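Local coordinates for chaperone SycD (Chlamydia pneumoniae, PDB 4NRH), which probably acts as a type III secretion chaperone of the LcrH/SycD family, here in complex with CopN, and probably helps direct secretion of translocator proteins, at residues D30-L35 with V82-V87; F92-W97 with V122-D127; L100-H105 with H115-T120. All coordinates share one frame; numbering follows the deposited sequence.

Contact 1. Residues D30-L35 with V82-V87; sequences DLESYL and VFRWLV
Leu-31 sets one methyl down on the indole of Trp-85: CD1 lies 3.5 Å above the ring plane, and its distance to the centroid of the five-membered ring is 3.7 Å, only 18° off the normal, a CH-pi contact over the face. The two side chains cross at about a right angle. Trp-85 leaves its helix on the side turned from 30-35, and the indole swings back to meet the leucine; Phe-27 adds an edge-to-face ring contact, and Leu-10 and Leu-14 of helix 9-19 also touch it. Beside this pair, Glu-32 and Arg-84 run side by side and point the same way. CG of Glu-32 stands anti to the backbone N (chi1 -178°), and CB comes over the centre of one guanidinium face, 3.6 Å above its plane. The carboxylate and guanidinium planes are parallel to within 1° but offset, and OE2 lies well out of the guanidinium plane. Glu-32 OE2 is 4.3 Å from Arg-84 NH2, so the charges probably attract without a directed bond, and OE2 is hydrogen-bonded to Gln-112. Further along, Leu-35 packs CD2 against Val-87 CG1 at 3.7 Å, while its CD1 rests near the carbonyl of Arg-84, at 3.8 Å from O. Asp-30 caps the start of helix 31-35 through weak bonds from the backbone N of Glu-32 and Ser-33 to OD1. Tyr-34, on the same short helix, makes backbone hydrogen bonds to CopN and packs on Ala-284 of that chain. The segment axes pass 10.3 Å apart, and the short helix 31-35 packs against helix 76-89 of an all-helical body, consistent with a tetratricopeptide-repeat chaperone of the LcrH/SycD family.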
loop_
_atom_site.group_PDB
_atom_site.type_symbol
_atom_site.label_atom_id
_atom_site.label_comp_id
_atom_site.label_asym_id
_atom_site.label_seq_id
_atom_site.Cartn_x
_atom_site.Cartn_y
_atom_site.Cartn_z
ATOM N N ASP D 30 -1.652 -7.208 5.438
ATOM C CA ASP D 30 -1.931 -8.395 6.237
ATOM C C ASP D 30 -3.144 -9.131 5.677
ATOM O O ASP D 30 -4.280 -8.853 6.060
ATOM C CB ASP D 30 -2.162 -8.008 7.703
ATOM C CG ASP D 30 -2.207 -9.210 8.636
ATOM O OD1 ASP D 30 -2.343 -10.354 8.156
ATOM O OD2 ASP D 30 -2.106 -9.004 9.863
ATOM N N LEU D 31 -2.895 -10.067 4.767
ATOM C CA LEU D 31 -3.973 -10.813 4.123
ATOM C C LEU D 31 -4.720 -11.714 5.105
ATOM O O LEU D 31 -5.886 -12.038 4.887
ATOM C CB LEU D 31 -3.428 -11.646 2.962
ATOM C CG LEU D 31 -3.038 -10.864 1.706
ATOM C CD1 LEU D 31 -2.692 -11.814 0.571
ATOM C CD2 LEU D 31 -4.155 -9.916 1.293
ATOM N N GLU D 32 -4.051 -12.121 6.179
ATOM C CA GLU D 32 -4.700 -12.919 7.214
ATOM C C GLU D 32 -5.825 -12.131 7.877
ATOM O O GLU D 32 -6.936 -12.631 8.045
ATOM C CB GLU D 32 -3.692 -13.376 8.268
ATOM C CG GLU D 32 -4.310 -14.242 9.350
ATOM C CD GLU D 32 -3.352 -14.554 10.482
ATOM O OE1 GLU D 32 -2.161 -14.193 10.377
ATOM O OE2 GLU D 32 -3.795 -15.157 11.481
ATOM N N SER D 33 -5.523 -10.892 8.251
ATOM C CA SER D 33 -6.500 -10.015 8.882
ATOM C C SER D 33 -7.564 -9.593 7.873
ATOM O O SER D 33 -8.735 -9.434 8.213
ATOM C CB SER D 33 -5.813 -8.786 9.478
ATOM O OG SER D 33 -6.762 -7.871 9.994
ATOM N N TYR D 34 -7.131 -9.402 6.631
ATOM C CA TYR D 34 -8.003 -8.962 5.548
ATOM C C TYR D 34 -9.066 -10.008 5.206
ATOM O O TYR D 34 -10.175 -9.666 4.796
ATOM C CB TYR D 34 -7.157 -8.626 4.315
ATOM C CG TYR D 34 -7.940 -8.232 3.082
ATOM C CD1 TYR D 34 -8.331 -6.915 2.877
ATOM C CD2 TYR D 34 -8.252 -9.167 2.104
ATOM C CE1 TYR D 34 -9.035 -6.545 1.748
ATOM C CE2 TYR D 34 -8.954 -8.807 0.969
ATOM C CZ TYR D 34 -9.344 -7.494 0.797
ATOM O OH TYR D 34 -10.044 -7.127 -0.330
ATOM N N LEU D 35 -8.723 -11.281 5.378
ATOM C CA LEU D 35 -9.605 -12.379 4.988
ATOM C C LEU D 35 -10.429 -12.936 6.151
ATOM O O LEU D 35 -11.272 -13.811 5.951
ATOM C CB LEU D 35 -8.794 -13.508 4.348
ATOM C CG LEU D 35 -8.164 -13.202 2.988
ATOM C CD1 LEU D 35 -7.236 -14.327 2.559
ATOM C CD2 LEU D 35 -9.239 -12.954 1.940
ATOM N N VAL D 82 0.842 -18.297 -0.168
ATOM C CA VAL D 82 0.428 -18.359 -1.566
ATOM C C VAL D 82 -1.089 -18.444 -1.737
ATOM O O VAL D 82 -1.671 -17.708 -2.535
ATOM C CB VAL D 82 1.075 -19.567 -2.277
ATOM C CG1 VAL D 82 0.494 -19.744 -3.672
ATOM C CG2 VAL D 82 2.587 -19.397 -2.338
ATOM N N PHE D 83 -1.724 -19.337 -0.984
ATOM C CA PHE D 83 -3.162 -19.556 -1.115
ATOM C C PHE D 83 -3.983 -18.336 -0.698
ATOM O O PHE D 83 -5.039 -18.075 -1.272
ATOM C CB PHE D 83 -3.594 -20.787 -0.311
ATOM C CG PHE D 83 -3.034 -22.077 -0.838
ATOM C CD1 PHE D 83 -3.036 -22.339 -2.199
ATOM C CD2 PHE D 83 -2.516 -23.031 0.022
ATOM C CE1 PHE D 83 -2.521 -23.522 -2.693
ATOM C CE2 PHE D 83 -1.998 -24.217 -0.467
ATOM C CZ PHE D 83 -2.001 -24.462 -1.826
ATOM N N ARG D 84 -3.505 -17.598 0.299
ATOM C CA ARG D 84 -4.165 -16.358 0.699
ATOM C C ARG D 84 -4.170 -15.339 -0.438
ATOM O O ARG D 84 -5.165 -14.648 -0.654
ATOM C CB ARG D 84 -3.503 -15.758 1.942
ATOM C CG ARG D 84 -3.756 -16.540 3.221
ATOM C CD ARG D 84 -3.614 -15.646 4.443
ATOM N NE ARG D 84 -4.004 -16.331 5.672
ATOM C CZ ARG D 84 -3.172 -16.613 6.669
ATOM N NH1 ARG D 84 -1.896 -16.261 6.591
ATOM N NH2 ARG D 84 -3.617 -17.243 7.748
ATOM N N TRP D 85 -3.053 -15.244 -1.157
ATOM C CA TRP D 85 -2.967 -14.370 -2.324
ATOM C C TRP D 85 -3.953 -14.797 -3.407
ATOM O O TRP D 85 -4.617 -13.961 -4.022
ATOM C CB TRP D 85 -1.543 -14.357 -2.890
ATOM C CG TRP D 85 -0.635 -13.368 -2.220
ATOM C CD1 TRP D 85 0.433 -13.647 -1.418
ATOM C CD2 TRP D 85 -0.716 -11.939 -2.299
ATOM N NE1 TRP D 85 1.023 -12.480 -0.992
ATOM C CE2 TRP D 85 0.335 -11.417 -1.519
ATOM C CE3 TRP D 85 -1.576 -11.051 -2.952
ATOM C CZ2 TRP D 85 0.549 -10.050 -1.373
ATOM C CZ3 TRP D 85 -1.362 -9.691 -2.807
ATOM C CH2 TRP D 85 -0.307 -9.205 -2.024
ATOM N N LEU D 86 -4.035 -16.103 -3.640
ATOM C CA LEU D 86 -4.957 -16.658 -4.625
ATOM C C LEU D 86 -6.402 -16.347 -4.255
ATOM O O LEU D 86 -7.211 -15.981 -5.109
ATOM C CB LEU D 86 -4.763 -18.168 -4.749
ATOM C CG LEU D 86 -3.540 -18.625 -5.542
ATOM C CD1 LEU D 86 -3.378 -20.126 -5.425
ATOM C CD2 LEU D 86 -3.666 -18.206 -6.998
ATOM N N VAL D 87 -6.714 -16.500 -2.974
ATOM C CA VAL D 87 -8.046 -16.210 -2.464
ATOM C C VAL D 87 -8.338 -14.714 -2.572
ATOM O O VAL D 87 -9.465 -14.307 -2.856
ATOM C CB VAL D 87 -8.187 -16.686 -0.996
ATOM C CG1 VAL D 87 -9.248 -15.892 -0.260
ATOM C CG2 VAL D 87 -8.490 -18.178 -0.949
#

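Contact 2. Residues F92-W97 with V122-D127; sequences FVSKFW and VLRDKD
Arg-124 holds the hydroxyl of Ser-94 side-on with two nitrogens. Its NE and NH2 each donate to Ser-94 OG, at 3.0 Å from NE and also 3.0 Å from NH2, both bonds bent to 144°. The oxygen lies at the guanidinium edge, 11° out of the plane. Ser-94 places OG between its backbone N and carbonyl carbon (chi1 61°), and the arginine chain, bent at chi3, brings its flat end alongside. The remaining nitrogen is used within the same turn: Arg-124 NH1 forms a salt bridge with Asp-127 OD2 at 2.7 Å, met nearly along the C-O axis and in the guanidinium plane. One rigid group therefore ties helix 94-106 to the type I turn from Arg-124 to Asp-127, with two edges fixing its rotation. Asp-127 OD1 accepts from the backbone N of Tyr-129, so the one carboxylate serves both the arginine and the start of the next helix.

Next to this polar cluster, Leu-123 supplies the apolar part. Its CB meets Ser-94 CB at 4.0 Å, and its CD1 reaches Trp-97 CD1 at 3.6 Å, the two side chains crossing at about a right angle. CD2 of the same leucine approaches Phe-92 CD1 more loosely, at 4.3 Å. The indole NE1 of Trp-97 is bonded to the carbonyl of Pro-91; its ring also packs on Val-87 and Val-119, and its CB on Thr-120. Lys-95, whose backbone N lies at the arginine edge, sends its amine away to a salt bridge with Glu-61. The start of helix 94-106 is thus pinned to the end of helix 110-123, closing the base of a helix-turn-helix hairpin of the tetratricopeptide-repeat type.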
loop_
_atom_site.group_PDB
_atom_site.type_symbol
_atom_site.label_atom_id
_atom_site.label_comp_id
_atom_site.label_asym_id
_atom_site.label_seq_id
_atom_site.Cartn_x
_atom_site.Cartn_y
_atom_site.Cartn_z
ATOM N N PHE D 92 -13.678 -17.052 -5.225
ATOM C CA PHE D 92 -14.782 -17.920 -5.627
ATOM C C PHE D 92 -14.294 -19.258 -6.171
ATOM O O PHE D 92 -15.091 -20.082 -6.614
ATOM C CB PHE D 92 -15.663 -17.216 -6.661
ATOM C CG PHE D 92 -16.275 -15.939 -6.161
ATOM C CD1 PHE D 92 -17.389 -15.967 -5.339
ATOM C CD2 PHE D 92 -15.736 -14.712 -6.508
ATOM C CE1 PHE D 92 -17.954 -14.797 -4.872
ATOM C CE2 PHE D 92 -16.298 -13.536 -6.045
ATOM C CZ PHE D 92 -17.408 -13.580 -5.226
ATOM N N VAL D 93 -12.982 -19.472 -6.132
ATOM C CA VAL D 93 -12.418 -20.760 -6.512
ATOM C C VAL D 93 -12.281 -21.631 -5.268
ATOM O O VAL D 93 -11.451 -21.362 -4.400
ATOM C CB VAL D 93 -11.052 -20.611 -7.197
ATOM C CG1 VAL D 93 -10.535 -21.969 -7.650
ATOM C CG2 VAL D 93 -11.153 -19.652 -8.376
ATOM N N SER D 94 -13.107 -22.669 -5.190
ATOM C CA SER D 94 -13.238 -23.468 -3.975
ATOM C C SER D 94 -11.961 -24.208 -3.579
ATOM O O SER D 94 -11.690 -24.390 -2.392
ATOM C CB SER D 94 -14.378 -24.475 -4.134
ATOM O OG SER D 94 -14.119 -25.369 -5.202
ATOM N N LYS D 95 -11.178 -24.632 -4.567
ATOM C CA LYS D 95 -9.954 -25.374 -4.282
ATOM C C LYS D 95 -8.879 -24.477 -3.668
ATOM O O LYS D 95 -7.958 -24.968 -3.016
ATOM C CB LYS D 95 -9.424 -26.057 -5.546
ATOM C CG LYS D 95 -8.793 -25.132 -6.569
ATOM C CD LYS D 95 -8.290 -25.935 -7.759
ATOM C CE LYS D 95 -7.566 -25.056 -8.765
ATOM N NZ LYS D 95 -7.077 -25.844 -9.931
ATOM N N PHE D 96 -8.994 -23.168 -3.878
ATOM C CA PHE D 96 -8.075 -22.223 -3.247
ATOM C C PHE D 96 -8.299 -22.214 -1.739
ATOM O O PHE D 96 -7.355 -22.322 -0.958
ATOM C CB PHE D 96 -8.251 -20.808 -3.807
ATOM C CG PHE D 96 -7.805 -20.648 -5.236
ATOM C CD1 PHE D 96 -7.173 -21.682 -5.909
ATOM C CD2 PHE D 96 -8.009 -19.448 -5.903
ATOM C CE1 PHE D 96 -6.766 -21.528 -7.222
ATOM C CE2 PHE D 96 -7.602 -19.289 -7.215
ATOM C CZ PHE D 96 -6.979 -20.330 -7.875
ATOM N N TRP D 97 -9.561 -22.087 -1.343
ATOM C CA TRP D 97 -9.944 -22.125 0.064
ATOM C C TRP D 97 -9.655 -23.479 0.705
ATOM O O TRP D 97 -9.253 -23.552 1.867
ATOM C CB TRP D 97 -11.429 -21.796 0.216
ATOM C CG TRP D 97 -11.759 -20.343 0.089
ATOM C CD1 TRP D 97 -12.265 -19.708 -1.008
ATOM C CD2 TRP D 97 -11.636 -19.345 1.108
ATOM N NE1 TRP D 97 -12.453 -18.374 -0.738
ATOM C CE2 TRP D 97 -12.073 -18.126 0.556
ATOM C CE3 TRP D 97 -11.193 -19.364 2.435
ATOM C CZ2 TRP D 97 -12.085 -16.938 1.284
ATOM C CZ3 TRP D 97 -11.201 -18.184 3.154
ATOM C CH2 TRP D 97 -11.642 -16.987 2.577
ATOM N N VAL D 122 -19.595 -23.585 1.292
ATOM C CA VAL D 122 -20.503 -22.629 0.664
ATOM C C VAL D 122 -20.327 -22.608 -0.853
ATOM O O VAL D 122 -21.304 -22.620 -1.605
ATOM C CB VAL D 122 -20.286 -21.206 1.221
ATOM C CG1 VAL D 122 -21.127 -20.196 0.455
ATOM C CG2 VAL D 122 -20.615 -21.163 2.705
ATOM N N LEU D 123 -19.075 -22.583 -1.296
ATOM C CA LEU D 123 -18.757 -22.510 -2.718
ATOM C C LEU D 123 -18.997 -23.845 -3.421
ATOM O O LEU D 123 -19.153 -23.896 -4.641
ATOM C CB LEU D 123 -17.306 -22.070 -2.912
ATOM C CG LEU D 123 -16.930 -20.690 -2.367
ATOM C CD1 LEU D 123 -15.435 -20.443 -2.518
ATOM C CD2 LEU D 123 -17.731 -19.592 -3.053
ATOM N N ARG D 124 -19.023 -24.923 -2.642
ATOM C CA ARG D 124 -19.072 -26.272 -3.193
ATOM C C ARG D 124 -20.012 -27.141 -2.360
ATOM O O ARG D 124 -19.571 -28.035 -1.636
ATOM C CB ARG D 124 -17.667 -26.877 -3.229
ATOM C CG ARG D 124 -17.472 -27.997 -4.231
ATOM C CD ARG D 124 -16.225 -28.797 -3.888
ATOM N NE ARG D 124 -14.991 -28.100 -4.230
ATOM C CZ ARG D 124 -13.780 -28.512 -3.868
ATOM N NH1 ARG D 124 -13.641 -29.617 -3.149
ATOM N NH2 ARG D 124 -12.707 -27.818 -4.222
ATOM N N ASP D 125 -21.309 -26.861 -2.465
ATOM C CA ASP D 125 -22.322 -27.445 -1.586
ATOM C C ASP D 125 -22.397 -28.975 -1.608
ATOM O O ASP D 125 -22.680 -29.598 -0.585
ATOM C CB ASP D 125 -23.699 -26.873 -1.940
ATOM C CG ASP D 125 -24.732 -27.130 -0.860
ATOM O OD1 ASP D 125 -24.336 -27.352 0.303
ATOM O OD2 ASP D 125 -25.940 -27.115 -1.177
ATOM N N LYS D 126 -22.150 -29.577 -2.766
ATOM C CA LYS D 126 -22.323 -31.022 -2.916
ATOM C C LYS D 126 -21.217 -31.843 -2.253
ATOM O O LYS D 126 -21.404 -33.024 -1.965
ATOM C CB LYS D 126 -22.415 -31.391 -4.399
ATOM C CG LYS D 126 -23.647 -30.839 -5.100
ATOM C CD LYS D 126 -23.644 -31.183 -6.580
ATOM C CE LYS D 126 -24.875 -30.629 -7.280
ATOM N NZ LYS D 126 -24.821 -30.838 -8.755
ATOM N N ASP D 127 -20.070 -31.215 -2.015
ATOM C CA ASP D 127 -18.909 -31.912 -1.464
ATOM C C ASP D 127 -19.039 -32.124 0.044
ATOM O O ASP D 127 -19.169 -31.162 0.800
ATOM C CB ASP D 127 -17.634 -31.126 -1.776
ATOM C CG ASP D 127 -16.374 -31.963 -1.648
ATOM O OD1 ASP D 127 -16.448 -33.094 -1.126
ATOM O OD2 ASP D 127 -15.300 -31.482 -2.064
#

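Contact 3. Residues L100-H105 with H115-T120; sequences LGASLH and HAYGVT
Tyr-117 overlaps the backbone of Gly-101 and Ala-102 obliquely with its ring. The partners are the two helices of a tetratricopeptide-repeat hairpin, their segment axes 8.5 Å apart and antiparallel at 157°. CG of the tyrosine stands anti to its carbonyl carbon (chi1 -73°), and beyond it the ring extends toward helix 94-106. Gly-101 CA lies off-centre over the ring, 4.3 Å from its centroid, while CE1 and CZ come up to the glycine carbonyl carbon, CZ at 3.6 Å. Gly-101 has no side chain, and Ala-116 CB meets its CA directly at 3.6 Å; the nearest alpha carbons of the segments are those of Gly-101 and Ala-116. Trp-97 also touches Ala-116, while Cys-137 of helix 129-140 touches both Tyr-117 and His-105. Within helix 110-123, Ala-116 O accepts from Thr-120 N and Thr-120 OG1, which reach it from opposite faces of the carbonyl plane. At the far end of the tyrosine, His-105, its CG anti to the backbone N, crosses the tyrosine side chain at about a right angle. The hydroxyl lies at the imidazole edge and in its plane, giving a hydrogen bond of 3.1 Å between Tyr-117 OH and His-105 ND1.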
loop_
_atom_site.group_PDB
_atom_site.type_symbol
_atom_site.label_atom_id
_atom_site.label_comp_id
_atom_site.label_asym_id
_atom_site.label_seq_id
_atom_site.Cartn_x
_atom_site.Cartn_y
_atom_site.Cartn_z
ATOM N N LEU D 100 -6.017 -23.884 1.241
ATOM C CA LEU D 100 -5.674 -22.965 2.320
ATOM C C LEU D 100 -6.056 -23.582 3.660
ATOM O O LEU D 100 -5.299 -23.513 4.628
ATOM C CB LEU D 100 -6.373 -21.616 2.131
ATOM C CG LEU D 100 -6.252 -20.613 3.283
ATOM C CD1 LEU D 100 -4.791 -20.355 3.630
ATOM C CD2 LEU D 100 -6.967 -19.312 2.949
ATOM N N GLY D 101 -7.240 -24.187 3.704
ATOM C CA GLY D 101 -7.724 -24.849 4.901
ATOM C C GLY D 101 -6.848 -26.013 5.317
ATOM O O GLY D 101 -6.540 -26.178 6.497
ATOM N N ALA D 102 -6.453 -26.826 4.341
ATOM C CA ALA D 102 -5.594 -27.978 4.591
ATOM C C ALA D 102 -4.232 -27.556 5.133
ATOM O O ALA D 102 -3.687 -28.197 6.031
ATOM C CB ALA D 102 -5.427 -28.796 3.318
ATOM N N SER D 103 -3.689 -26.474 4.583
ATOM C CA SER D 103 -2.394 -25.959 5.013
ATOM C C SER D 103 -2.452 -25.435 6.443
ATOM O O SER D 103 -1.551 -25.690 7.244
ATOM C CB SER D 103 -1.920 -24.856 4.066
ATOM O OG SER D 103 -1.639 -25.377 2.778
ATOM N N LEU D 104 -3.516 -24.703 6.757
ATOM C CA LEU D 104 -3.746 -24.223 8.115
ATOM C C LEU D 104 -3.975 -25.392 9.068
ATOM O O LEU D 104 -3.532 -25.366 10.218
ATOM C CB LEU D 104 -4.939 -23.264 8.155
ATOM C CG LEU D 104 -4.775 -21.933 7.420
ATOM C CD1 LEU D 104 -6.127 -21.270 7.200
ATOM C CD2 LEU D 104 -3.838 -21.007 8.183
ATOM N N HIS D 105 -4.678 -26.410 8.581
ATOM C CA HIS D 105 -4.933 -27.627 9.346
ATOM C C HIS D 105 -3.617 -28.292 9.746
ATOM O O HIS D 105 -3.407 -28.620 10.915
ATOM C CB HIS D 105 -5.803 -28.591 8.528
ATOM C CG HIS D 105 -6.279 -29.791 9.289
ATOM N ND1 HIS D 105 -7.378 -30.525 8.898
ATOM C CD2 HIS D 105 -5.814 -30.385 10.415
ATOM C CE1 HIS D 105 -7.568 -31.519 9.747
ATOM N NE2 HIS D 105 -6.632 -31.456 10.677
ATOM N N HIS D 115 -12.613 -21.808 9.182
ATOM C CA HIS D 115 -13.204 -20.770 8.345
ATOM C C HIS D 115 -13.029 -21.071 6.859
ATOM O O HIS D 115 -13.964 -20.913 6.074
ATOM C CB HIS D 115 -12.596 -19.405 8.674
ATOM C CG HIS D 115 -13.045 -18.312 7.758
ATOM N ND1 HIS D 115 -12.198 -17.703 6.852
ATOM C CD2 HIS D 115 -14.251 -17.718 7.597
ATOM C CE1 HIS D 115 -12.863 -16.782 6.182
ATOM N NE2 HIS D 115 -14.113 -16.770 6.615
ATOM N N ALA D 116 -11.829 -21.503 6.482
ATOM C CA ALA D 116 -11.528 -21.813 5.088
ATOM C C ALA D 116 -12.344 -23.007 4.602
ATOM O O ALA D 116 -12.848 -23.009 3.477
ATOM C CB ALA D 116 -10.039 -22.077 4.914
ATOM N N TYR D 117 -12.465 -24.022 5.454
ATOM C CA TYR D 117 -13.297 -25.186 5.155
ATOM C C TYR D 117 -14.762 -24.790 4.991
ATOM O O TYR D 117 -15.458 -25.297 4.110
ATOM C CB TYR D 117 -13.165 -26.242 6.255
ATOM C CG TYR D 117 -11.849 -26.989 6.250
ATOM C CD1 TYR D 117 -11.169 -27.234 5.065
ATOM C CD2 TYR D 117 -11.295 -27.460 7.434
ATOM C CE1 TYR D 117 -9.969 -27.922 5.058
ATOM C CE2 TYR D 117 -10.098 -28.149 7.437
ATOM C CZ TYR D 117 -9.439 -28.378 6.249
ATOM O OH TYR D 117 -8.247 -29.063 6.255
ATOM N N GLY D 118 -15.221 -23.885 5.850
ATOM C CA GLY D 118 -16.594 -23.413 5.811
ATOM C C GLY D 118 -16.923 -22.682 4.524
ATOM O O GLY D 118 -18.010 -22.843 3.971
ATOM N N VAL D 119 -15.979 -21.875 4.048
ATOM C CA VAL D 119 -16.153 -21.158 2.791
ATOM C C VAL D 119 -16.178 -22.136 1.619
ATOM O O VAL D 119 -16.981 -21.994 0.695
ATOM C CB VAL D 119 -15.036 -20.120 2.574
ATOM C CG1 VAL D 119 -15.115 -19.536 1.173
ATOM C CG2 VAL D 119 -15.132 -19.016 3.616
ATOM N N THR D 120 -15.299 -23.134 1.673
ATOM C CA THR D 120 -15.244 -24.177 0.655
ATOM C C THR D 120 -16.600 -24.866 0.524
ATOM O O THR D 120 -17.056 -25.156 -0.582
ATOM C CB THR D 120 -14.164 -25.231 0.975
ATOM O OG1 THR D 120 -12.907 -24.580 1.195
ATOM C CG2 THR D 120 -14.023 -26.219 -0.174
#

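Contact 1 comes first along the chain, joining helix 31-35 to helix 76-89; the other two follow, both between helices 94-106 and 110-123, contact 3 nested inside the loop that contact 2 closes. The centres of contacts 2 and 3 lie about 10 Å apart, those of contacts 1 and 3 about 12 Å, and those of contacts 1 and 2 about 16 Å. Consecutive helices 76-89 and 94-106 link contact 1 to the pair, with Val-87 packing on Trp-97 and Phe-83 on Leu-100. Segment 30-35, which also meets CopN, is thereby connected through helix 76-89 to the 94-127 tetratricopeptide repeat.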